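Local coordinates for protein tubulin-specific chaperone (Trypanosoma brucei, PDB 4B6W) that probably binds alpha-tubulin and microtubule plus ends as tubulin-binding cofactor B, of which this chain is the N-terminal ubiquitin-like domain, at residues K19-A24 with E28-N33; E32-H37 with E43-Q48; T56-M61 with G68-R73. One frame throughout, in Å; residues are numbered along the deposited sequence.

Contact 1 (K19-A24 with E28-N33)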
loop_
_atom_site.group_PDB
_atom_site.type_symbol
_atom_site.label_atom_id
_atom_site.label_comp_id
_atom_site.label_asym_id
_atom_site.label_seq_id
_atom_site.Cartn_x
_atom_site.Cartn_y
_atom_site.Cartn_z
ATOM N N LYS A 19 5.580 7.100 -5.142
ATOM C CA LYS A 19 6.425 6.126 -4.446
ATOM C C LYS A 19 6.800 5.051 -5.419
ATOM O O LYS A 19 5.973 4.624 -6.207
ATOM C CB LYS A 19 5.701 5.493 -3.258
ATOM C CG LYS A 19 5.485 6.452 -2.096
ATOM C CD LYS A 19 6.797 6.764 -1.339
ATOM C CE LYS A 19 7.250 5.581 -0.471
ATOM N NZ LYS A 19 8.543 5.866 0.225
ATOM N N ARG A 20 8.052 4.624 -5.377
ATOM C CA ARG A 20 8.501 3.550 -6.248
ATOM C C ARG A 20 8.782 2.313 -5.416
ATOM O O ARG A 20 9.554 2.374 -4.454
ATOM C CB ARG A 20 9.767 3.945 -6.990
ATOM C CG ARG A 20 9.596 5.123 -7.912
ATOM C CD ARG A 20 10.646 5.122 -9.044
ATOM N NE ARG A 20 9.890 5.187 -10.284
ATOM C CZ ARG A 20 9.931 4.328 -11.288
ATOM N NH1 ARG A 20 10.770 3.316 -11.325
ATOM N NH2 ARG A 20 9.135 4.534 -12.311
ATOM N N TYR A 21 8.139 1.216 -5.807
ATOM C CA TYR A 21 8.366 -0.134 -5.256
ATOM C C TYR A 21 8.708 -1.145 -6.346
ATOM O O TYR A 21 8.216 -1.062 -7.476
ATOM C CB TYR A 21 7.122 -0.604 -4.540
ATOM C CG TYR A 21 6.814 0.242 -3.327
ATOM C CD1 TYR A 21 7.667 0.240 -2.209
ATOM C CD2 TYR A 21 5.697 1.060 -3.295
ATOM C CE1 TYR A 21 7.390 1.009 -1.081
ATOM C CE2 TYR A 21 5.417 1.830 -2.173
ATOM C CZ TYR A 21 6.253 1.810 -1.072
ATOM O OH TYR A 21 5.951 2.600 0.035
ATOM N N GLY A 22 9.546 -2.104 -5.985
ATOM C CA GLY A 22 9.737 -3.292 -6.823
ATOM C C GLY A 22 8.501 -4.176 -6.745
ATOM O O GLY A 22 7.952 -4.379 -5.691
ATOM N N LEU A 23 8.049 -4.702 -7.866
ATOM C CA LEU A 23 6.941 -5.669 -7.859
ATOM C C LEU A 23 7.352 -6.971 -7.174
ATOM O O LEU A 23 6.526 -7.703 -6.702
ATOM C CB LEU A 23 6.494 -5.961 -9.293
ATOM C CG LEU A 23 5.851 -4.815 -10.073
ATOM C CD1 LEU A 23 5.563 -5.256 -11.539
ATOM C CD2 LEU A 23 4.594 -4.391 -9.376
ATOM N N ALA A 24 8.646 -7.248 -7.137
ATOM C CA ALA A 24 9.171 -8.389 -6.398
ATOM C C ALA A 24 9.114 -8.199 -4.867
ATOM O O ALA A 24 9.285 -9.159 -4.136
ATOM C CB ALA A 24 10.614 -8.723 -6.872
ATOM N N GLU A 28 4.856 -7.224 3.053
ATOM C CA GLU A 28 5.407 -6.914 4.384
ATOM C C GLU A 28 6.518 -5.867 4.349
ATOM O O GLU A 28 6.635 -5.041 5.265
ATOM C CB GLU A 28 6.010 -8.170 4.985
ATOM C CG GLU A 28 6.646 -7.991 6.340
ATOM C CD GLU A 28 7.202 -9.306 6.864
ATOM O OE1 GLU A 28 6.529 -10.349 6.639
ATOM O OE2 GLU A 28 8.309 -9.296 7.472
ATOM N N SER A 29 7.378 -5.956 3.335
ATOM C CA SER A 29 8.492 -5.017 3.211
ATOM C C SER A 29 7.921 -3.639 2.888
ATOM O O SER A 29 8.414 -2.638 3.388
ATOM C CB SER A 29 9.476 -5.473 2.133
ATOM O OG SER A 29 8.935 -5.314 0.832
ATOM N N ILE A 30 6.841 -3.605 2.100
ATOM C CA ILE A 30 6.192 -2.345 1.710
ATOM C C ILE A 30 5.577 -1.636 2.919
ATOM O O ILE A 30 5.720 -0.418 3.057
ATOM C CB ILE A 30 5.119 -2.563 0.609
ATOM C CG1 ILE A 30 5.783 -2.991 -0.697
ATOM C CG2 ILE A 30 4.259 -1.311 0.383
ATOM C CD1 ILE A 30 4.789 -3.525 -1.700
ATOM N N LYS A 31 4.931 -2.396 3.796
ATOM C CA LYS A 31 4.367 -1.844 5.037
ATOM C C LYS A 31 5.439 -1.176 5.925
ATOM O O LYS A 31 5.156 -0.201 6.642
ATOM C CB LYS A 31 3.672 -2.946 5.840
ATOM C CG LYS A 31 2.387 -3.479 5.220
ATOM C CD LYS A 31 1.641 -4.480 6.125
ATOM C CE LYS A 31 0.399 -5.041 5.386
ATOM N NZ LYS A 31 -0.480 -5.949 6.227
ATOM N N GLU A 32 6.648 -1.743 5.904
ATOM C CA GLU A 32 7.770 -1.198 6.654
ATOM C C GLU A 32 8.084 0.197 6.181
ATOM O O GLU A 32 8.209 1.115 6.982
ATOM C CB GLU A 32 9.025 -2.048 6.473
ATOM C CG GLU A 32 9.010 -3.319 7.291
ATOM C CD GLU A 32 8.936 -3.033 8.771
ATOM O OE1 GLU A 32 9.785 -2.233 9.245
ATOM O OE2 GLU A 32 8.038 -3.611 9.437
ATOM N N ASN A 33 8.249 0.324 4.876
ATOM C CA ASN A 33 8.469 1.604 4.227
ATOM C C ASN A 33 7.340 2.600 4.425
ATOM O O ASN A 33 7.583 3.764 4.729
ATOM C CB ASN A 33 8.678 1.412 2.737
ATOM C CG ASN A 33 9.053 2.679 2.072
ATOM O OD1 ASN A 33 8.245 3.279 1.346
ATOM N ND2 ASN A 33 10.257 3.151 2.362
#
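The ring of Tyr-21 has the methyl CG2 of Ile-30 over one face, while at its edge, near the ring plane, sits the amide oxygen of Asn-33. CG2 lies 4.2 Å from the centroid of the Tyr-21 ring and 17° off its normal, a CH-pi contact shifted toward the phenol end; the other branch, CG1, brushes the rim at CD1. The amide of Asn-33 stands almost square to the ring, the two planes 83° apart. Its oxygen OD1 accepts two hydrogen bonds, both in the carbonyl plane and each on a lone pair. Tyr-21 OH donates over 2.7 Å to Asn-33 OD1 from the side of CB, and Lys-19 NZ donates over 2.8 Å to the same Asn-33 OD1 from the side of ND2. Asn-33 reaches both because its CG is anti to the backbone N (chi1 -174°), which carries the amide off the helix toward the strand; the lysine chain comes from the opposite direction, folded at chi2 and chi3.

These residues join the strand 15-22 to the helix 27-35 that follows it, the helix packed on the sheet of the beta-grasp (ubiquitin) fold and running roughly antiparallel to this strand. Tyrosine suits the spot: the ring belongs to the core, where it also meets Val-5 and Leu-67, and the hydroxyl reaches the polar border. Isoleucine offers a branched, apolar face toward the sheet, and it touches Leu-47 as well.

Lys-19 NZ has a second partner in His-37 NE2, which would suit a neutral imidazole accepting from a charged amine. The two bonds pin OD1 through its two lone pairs and so should restrict rotation of the Asn-33 amide, and the nearby ammonium would probably polarise its C=O.

Contact 2 (E32-H37 with E43-Q48)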
loop_
_atom_site.group_PDB
_atom_site.type_symbol
_atom_site.label_atom_id
_atom_site.label_comp_id
_atom_site.label_asym_id
_atom_site.label_seq_id
_atom_site.Cartn_x
_atom_site.Cartn_y
_atom_site.Cartn_z
ATOM N N GLU A 32 6.648 -1.743 5.904
ATOM C CA GLU A 32 7.770 -1.198 6.654
ATOM C C GLU A 32 8.084 0.197 6.181
ATOM O O GLU A 32 8.209 1.115 6.982
ATOM C CB GLU A 32 9.025 -2.048 6.473
ATOM C CG GLU A 32 9.010 -3.319 7.291
ATOM C CD GLU A 32 8.936 -3.033 8.771
ATOM O OE1 GLU A 32 9.785 -2.233 9.245
ATOM O OE2 GLU A 32 8.038 -3.611 9.437
ATOM N N ASN A 33 8.249 0.324 4.876
ATOM C CA ASN A 33 8.469 1.604 4.227
ATOM C C ASN A 33 7.340 2.600 4.425
ATOM O O ASN A 33 7.583 3.764 4.729
ATOM C CB ASN A 33 8.678 1.412 2.737
ATOM C CG ASN A 33 9.053 2.679 2.072
ATOM O OD1 ASN A 33 8.245 3.279 1.346
ATOM N ND2 ASN A 33 10.257 3.151 2.362
ATOM N N VAL A 34 6.115 2.119 4.289
ATOM C CA VAL A 34 4.905 2.909 4.546
ATOM C C VAL A 34 4.903 3.528 5.949
ATOM O O VAL A 34 4.464 4.657 6.132
ATOM C CB VAL A 34 3.622 2.081 4.295
ATOM C CG1 VAL A 34 2.390 2.850 4.729
ATOM C CG2 VAL A 34 3.503 1.748 2.825
ATOM N N PHE A 35 5.432 2.794 6.929
ATOM C CA PHE A 35 5.560 3.291 8.313
ATOM C C PHE A 35 6.358 4.588 8.403
ATOM O O PHE A 35 6.093 5.420 9.261
ATOM C CB PHE A 35 6.211 2.217 9.196
ATOM C CG PHE A 35 6.428 2.644 10.628
ATOM C CD1 PHE A 35 7.582 3.342 10.995
ATOM C CD2 PHE A 35 5.495 2.339 11.599
ATOM C CE1 PHE A 35 7.807 3.744 12.325
ATOM C CE2 PHE A 35 5.700 2.723 12.941
ATOM C CZ PHE A 35 6.869 3.429 13.304
ATOM N N THR A 36 7.330 4.759 7.510
ATOM C CA THR A 36 8.134 6.005 7.471
ATOM C C THR A 36 7.265 7.260 7.154
ATOM O O THR A 36 7.614 8.369 7.533
ATOM C CB THR A 36 9.392 5.886 6.533
ATOM O OG1 THR A 36 9.016 5.860 5.163
ATOM C CG2 THR A 36 10.156 4.605 6.824
ATOM N N HIS A 37 6.118 7.064 6.512
ATOM C CA HIS A 37 5.206 8.165 6.193
ATOM C C HIS A 37 4.015 8.301 7.146
ATOM O O HIS A 37 3.679 9.397 7.535
ATOM C CB HIS A 37 4.672 8.017 4.756
ATOM C CG HIS A 37 5.748 7.974 3.712
ATOM N ND1 HIS A 37 6.471 9.087 3.341
ATOM C CD2 HIS A 37 6.239 6.945 2.983
ATOM C CE1 HIS A 37 7.344 8.745 2.410
ATOM N NE2 HIS A 37 7.221 7.451 2.171
ATOM N N GLU A 43 1.765 -4.176 11.857
ATOM C CA GLU A 43 0.874 -5.219 12.348
ATOM C C GLU A 43 -0.595 -4.741 12.362
ATOM O O GLU A 43 -1.511 -5.559 12.415
ATOM C CB GLU A 43 1.330 -5.709 13.734
ATOM C CG GLU A 43 1.588 -4.609 14.792
ATOM C CD GLU A 43 3.029 -4.053 14.813
ATOM O OE1 GLU A 43 3.670 -3.916 13.741
ATOM O OE2 GLU A 43 3.507 -3.732 15.926
ATOM N N TYR A 44 -0.810 -3.426 12.297
ATOM C CA TYR A 44 -2.152 -2.836 12.297
ATOM C C TYR A 44 -2.499 -2.152 10.983
ATOM O O TYR A 44 -3.330 -1.239 10.951
ATOM C CB TYR A 44 -2.273 -1.839 13.453
ATOM C CG TYR A 44 -2.219 -2.505 14.793
ATOM C CD1 TYR A 44 -3.205 -3.404 15.184
ATOM C CD2 TYR A 44 -1.167 -2.254 15.672
ATOM C CE1 TYR A 44 -3.141 -4.046 16.444
ATOM C CE2 TYR A 44 -1.095 -2.879 16.912
ATOM C CZ TYR A 44 -2.081 -3.768 17.288
ATOM O OH TYR A 44 -1.995 -4.371 18.530
HETATM N N MSE A 45 -1.845 -2.588 9.905
HETATM C CA MSE A 45 -2.127 -2.108 8.558
HETATM C C MSE A 45 -2.660 -3.228 7.702
HETATM O O MSE A 45 -2.107 -4.345 7.683
HETATM C CB MSE A 45 -0.882 -1.647 7.846
HETATM C CG MSE A 45 -0.136 -0.491 8.397
HETATM SE SE MSE A 45 1.390 -0.162 7.118
HETATM C CE MSE A 45 2.312 1.295 8.107
ATOM N N GLN A 46 -3.709 -2.896 6.956
ATOM C CA GLN A 46 -4.062 -3.613 5.746
ATOM C C GLN A 46 -3.792 -2.682 4.585
ATOM O O GLN A 46 -4.038 -1.494 4.690
ATOM C CB GLN A 46 -5.530 -4.004 5.774
ATOM C CG GLN A 46 -5.819 -5.059 6.799
ATOM C CD GLN A 46 -7.247 -5.589 6.775
ATOM O OE1 GLN A 46 -7.601 -6.391 7.634
ATOM N NE2 GLN A 46 -8.070 -5.137 5.832
ATOM N N LEU A 47 -3.251 -3.232 3.495
ATOM C CA LEU A 47 -3.031 -2.508 2.227
ATOM C C LEU A 47 -4.110 -2.880 1.177
ATOM O O LEU A 47 -4.250 -4.033 0.789
ATOM C CB LEU A 47 -1.609 -2.767 1.684
ATOM C CG LEU A 47 -0.363 -2.328 2.528
ATOM C CD1 LEU A 47 0.935 -2.571 1.738
ATOM C CD2 LEU A 47 -0.398 -0.867 3.071
ATOM N N GLN A 48 -4.888 -1.874 0.771
ATOM C CA GLN A 48 -5.897 -1.967 -0.277
ATOM C C GLN A 48 -5.268 -1.450 -1.593
ATOM O O GLN A 48 -4.734 -0.352 -1.613
ATOM C CB GLN A 48 -7.099 -1.072 0.114
ATOM C CG GLN A 48 -8.250 -1.060 -0.895
ATOM C CD GLN A 48 -9.327 -0.070 -0.543
ATOM O OE1 GLN A 48 -9.251 0.635 0.461
ATOM N NE2 GLN A 48 -10.344 0.006 -1.390
#
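Met-45, deposited as selenomethionine, spans the gap between strand and helix and ends on Val-34 and Phe-35. Beyond CG its chain is extended, with chi2 and chi3 both near 180°, and this straight reach brings the terminal methyl to the helix, where the CA of Phe-35, the nearest within 32-37, lies 9.4 Å from the CA of Met-45. The methyl CE then rests 3.7 Å from Val-34 CG1, and the selenium is also close, SE to Val-34 CG1 being 4.0 Å. The two side chains run alongside one another in opposite directions, so that one valine methyl meets both of the last two atoms of the longer chain.

Val-34 divides its branches between two neighbours. With CG1 anti to the backbone N (chi1 173°), that methyl faces Met-45, while CG2 turns toward Tyr-21; the residue also packs on Val-80. A beta-branched side chain, short and wide, fits well here, where the helix 27-35 lies on the sheet of the beta-grasp fold and the chain, after a loop, returns as strand 45-50. A long unbranched chain suits the strand side, since the short valine leaves most of the gap for it to span.

Phe-35 takes part through its backbone and the root of its side chain rather than its ring. Met-45 CE comes 3.7 Å from Phe-35 N, and it is 4.2 Å from Phe-35 CB, so the methyl lies against the helix surface itself. Behind this, the carbonyl of Asn-33 takes both the amide and the hydroxyl of Thr-36; Thr-36 OG1 is 2.6 Å from Asn-33 O, in the carbonyl plane. On the strand, the carbonyl O of Met-45 is held in turn by the NZ of Lys-31, the helix residue beside Glu-32.

Contact 3 (T56-M61 with G68-R73)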
loop_
_atom_site.group_PDB
_atom_site.type_symbol
_atom_site.label_atom_id
_atom_site.label_comp_id
_atom_site.label_asym_id
_atom_site.label_seq_id
_atom_site.Cartn_x
_atom_site.Cartn_y
_atom_site.Cartn_z
ATOM N N THR A 56 -11.233 -1.005 -6.792
ATOM C CA THR A 56 -10.476 -1.845 -5.870
ATOM C C THR A 56 -10.091 -3.168 -6.537
ATOM O O THR A 56 -10.927 -3.873 -7.062
ATOM C CB THR A 56 -11.282 -2.083 -4.584
ATOM O OG1 THR A 56 -11.358 -0.847 -3.864
ATOM C CG2 THR A 56 -10.632 -3.128 -3.703
ATOM N N ILE A 57 -8.798 -3.474 -6.511
ATOM C CA ILE A 57 -8.269 -4.710 -7.050
ATOM C C ILE A 57 -8.138 -5.744 -5.929
ATOM O O ILE A 57 -8.385 -6.940 -6.131
ATOM C CB ILE A 57 -6.826 -4.532 -7.656
ATOM C CG1 ILE A 57 -6.779 -3.446 -8.752
ATOM C CG2 ILE A 57 -6.316 -5.887 -8.151
ATOM C CD1 ILE A 57 -7.889 -3.533 -9.791
ATOM N N GLU A 58 -7.673 -5.288 -4.774
ATOM C CA GLU A 58 -7.515 -6.163 -3.615
ATOM C C GLU A 58 -7.766 -5.317 -2.395
ATOM O O GLU A 58 -7.149 -4.257 -2.215
ATOM C CB GLU A 58 -6.100 -6.753 -3.551
ATOM C CG GLU A 58 -5.816 -7.615 -2.309
ATOM C CD GLU A 58 -6.876 -8.701 -2.026
ATOM O OE1 GLU A 58 -7.233 -9.513 -2.925
ATOM O OE2 GLU A 58 -7.360 -8.741 -0.874
ATOM N N LYS A 59 -8.682 -5.771 -1.562
ATOM C CA LYS A 59 -8.993 -5.021 -0.358
ATOM C C LYS A 59 -7.953 -5.165 0.780
ATOM O O LYS A 59 -7.884 -4.326 1.674
ATOM C CB LYS A 59 -10.413 -5.359 0.103
ATOM C CG LYS A 59 -10.709 -6.818 0.400
ATOM C CD LYS A 59 -12.212 -7.040 0.442
ATOM C CE LYS A 59 -12.540 -8.345 1.153
ATOM N NZ LYS A 59 -11.896 -9.467 0.428
ATOM N N ASN A 60 -7.152 -6.225 0.751
ATOM C CA ASN A 60 -6.212 -6.517 1.851
ATOM C C ASN A 60 -5.059 -7.442 1.435
ATOM O O ASN A 60 -5.133 -8.644 1.642
ATOM C CB ASN A 60 -6.988 -7.160 3.004
ATOM C CG ASN A 60 -6.104 -7.547 4.181
ATOM O OD1 ASN A 60 -6.462 -8.446 4.965
ATOM N ND2 ASN A 60 -4.950 -6.892 4.305
HETATM N N MSE A 61 -3.998 -6.891 0.869
HETATM C CA MSE A 61 -2.925 -7.738 0.326
HETATM C C MSE A 61 -2.164 -8.482 1.429
HETATM O O MSE A 61 -1.839 -7.920 2.476
HETATM C CB MSE A 61 -1.970 -6.913 -0.530
HETATM C CG MSE A 61 -2.652 -6.238 -1.719
HETATM SE SE MSE A 61 -1.435 -5.189 -2.873
HETATM C CE MSE A 61 -1.267 -3.546 -1.766
ATOM N N GLY A 68 3.641 -7.667 -7.218
ATOM C CA GLY A 68 3.335 -8.104 -8.576
ATOM C C GLY A 68 2.323 -9.235 -8.702
ATOM O O GLY A 68 1.721 -9.409 -9.774
ATOM N N TYR A 69 2.123 -9.975 -7.600
ATOM C CA TYR A 69 1.070 -10.978 -7.491
ATOM C C TYR A 69 -0.270 -10.314 -7.722
ATOM O O TYR A 69 -1.137 -10.863 -8.356
ATOM C CB TYR A 69 1.092 -11.613 -6.101
ATOM C CG TYR A 69 0.057 -12.701 -5.889
ATOM C CD1 TYR A 69 0.238 -13.959 -6.438
ATOM C CD2 TYR A 69 -1.080 -12.473 -5.143
ATOM C CE1 TYR A 69 -0.674 -14.952 -6.257
ATOM C CE2 TYR A 69 -2.032 -13.476 -4.955
ATOM C CZ TYR A 69 -1.810 -14.718 -5.514
ATOM O OH TYR A 69 -2.717 -15.745 -5.350
ATOM N N TYR A 70 -0.414 -9.102 -7.213
ATOM C CA TYR A 70 -1.668 -8.355 -7.312
ATOM C C TYR A 70 -1.820 -7.523 -8.593
ATOM O O TYR A 70 -2.770 -6.758 -8.730
ATOM C CB TYR A 70 -1.829 -7.503 -6.050
ATOM C CG TYR A 70 -1.978 -8.380 -4.830
ATOM C CD1 TYR A 70 -3.137 -9.108 -4.635
ATOM C CD2 TYR A 70 -0.956 -8.513 -3.903
ATOM C CE1 TYR A 70 -3.282 -9.955 -3.547
ATOM C CE2 TYR A 70 -1.096 -9.322 -2.811
ATOM C CZ TYR A 70 -2.264 -10.048 -2.635
ATOM O OH TYR A 70 -2.440 -10.875 -1.560
ATOM N N GLN A 71 -0.902 -7.711 -9.538
ATOM C CA GLN A 71 -0.963 -7.065 -10.853
ATOM C C GLN A 71 -0.940 -5.535 -10.710
ATOM O O GLN A 71 -1.563 -4.813 -11.481
ATOM C CB GLN A 71 -2.182 -7.559 -11.660
ATOM C CG GLN A 71 -2.240 -9.073 -11.847
ATOM C CD GLN A 71 -3.526 -9.571 -12.531
ATOM O OE1 GLN A 71 -4.660 -9.515 -11.955
ATOM N NE2 GLN A 71 -3.354 -10.111 -13.752
ATOM N N CYS A 72 -0.177 -5.048 -9.737
ATOM C CA CYS A 72 0.003 -3.613 -9.566
ATOM C C CYS A 72 0.682 -2.954 -10.781
ATOM O O CYS A 72 1.566 -3.546 -11.410
ATOM C CB CYS A 72 0.770 -3.330 -8.299
ATOM S SG CYS A 72 0.829 -1.596 -7.866
ATOM N N ARG A 73 0.231 -1.745 -11.117
ATOM C CA ARG A 73 0.741 -1.012 -12.266
ATOM C C ARG A 73 1.046 0.404 -11.845
ATOM O O ARG A 73 0.668 0.829 -10.748
ATOM C CB ARG A 73 -0.270 -0.972 -13.416
ATOM C CG ARG A 73 -0.837 -2.331 -13.873
ATOM C CD ARG A 73 0.219 -3.282 -14.448
ATOM N NE ARG A 73 -0.372 -4.545 -14.907
ATOM C CZ ARG A 73 -1.077 -4.683 -16.034
ATOM N NH1 ARG A 73 -1.305 -3.638 -16.847
ATOM N NH2 ARG A 73 -1.574 -5.878 -16.361
#
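This is an aromatic packing contact at the rim of the beta-grasp fold: Tyr-70, from the 3-10 segment 68-70, lays its ring against the chain leaving the short strand 56-58, with a Met-aromatic interaction at its heart. That strand lies at an outer border of the sheet, and Ile-57 and Glu-58 both face Leu-49 in a classic beta bulge where the chain turns a corner.

Met-61, a selenomethionine in the crystal, covers one face of the ring. Its CG stands 3.6 Å from the ring centroid of Tyr-70, 15° off the normal, as a CH-pi contact, and CB touches the ring rim, 3.4 Å from Tyr-70 CE2. The selenium approaches obliquely, 39° off the normal, with Met-61 SE 3.5 Å from Tyr-70 CD2. A bend at chi3 (-79°) ends the chain, whose flexible and polarisable atoms suit an aromatic face. On the opposite face Tyr-69 CD2 sits over the ring centre, so Tyr-70 is held between two side chains.

Glu-58 brings its aliphatic part to the ring, CG meeting CE1 and CD1, and then bends at chi2, which carries the carboxylate back to its own chain. There Asn-60 N donates over 3.0 Å to Glu-58 OE2, on the anti side and somewhat out of the carboxylate plane. A glutamate thus serves both an apolar neighbour and the turn after the strand.

The hydroxyl of Tyr-70 is bonded to the backbone N of Ala-62, recalling the tyrosine of ubiquitin's own short 3-10 turn, whose hydroxyl also ties to a backbone amide. After the tyrosine, Gln-71 adopts left-handed backbone angles, and its N bonds to Gly-68 O. On the flank toward the bulge, the methyl CG2 of Ile-57 lies 3.7 Å from Tyr-70 O.

Overall arrangement
From the N terminus, contact 1 closes the short turn between strand 15-22 and helix 27-35. Contact 2 opens on the same helix, sharing Glu-32 and Asn-33, and closes the loop to strand 45-50; the two are consecutive rather than nested, and a Lys-19 to His-37 bond and a Lys-31 to Met-45 bond knit them together. Contact 3 follows in series and closes the loop after strand 56-58, about 15 Å from contact 2 between centres and on the other side of the chain's centre. Strand neighbours 45-50 and 56-58 connect these two, while Leu-23 O meets Gly-68 N to bring contact 3 back to contact 1.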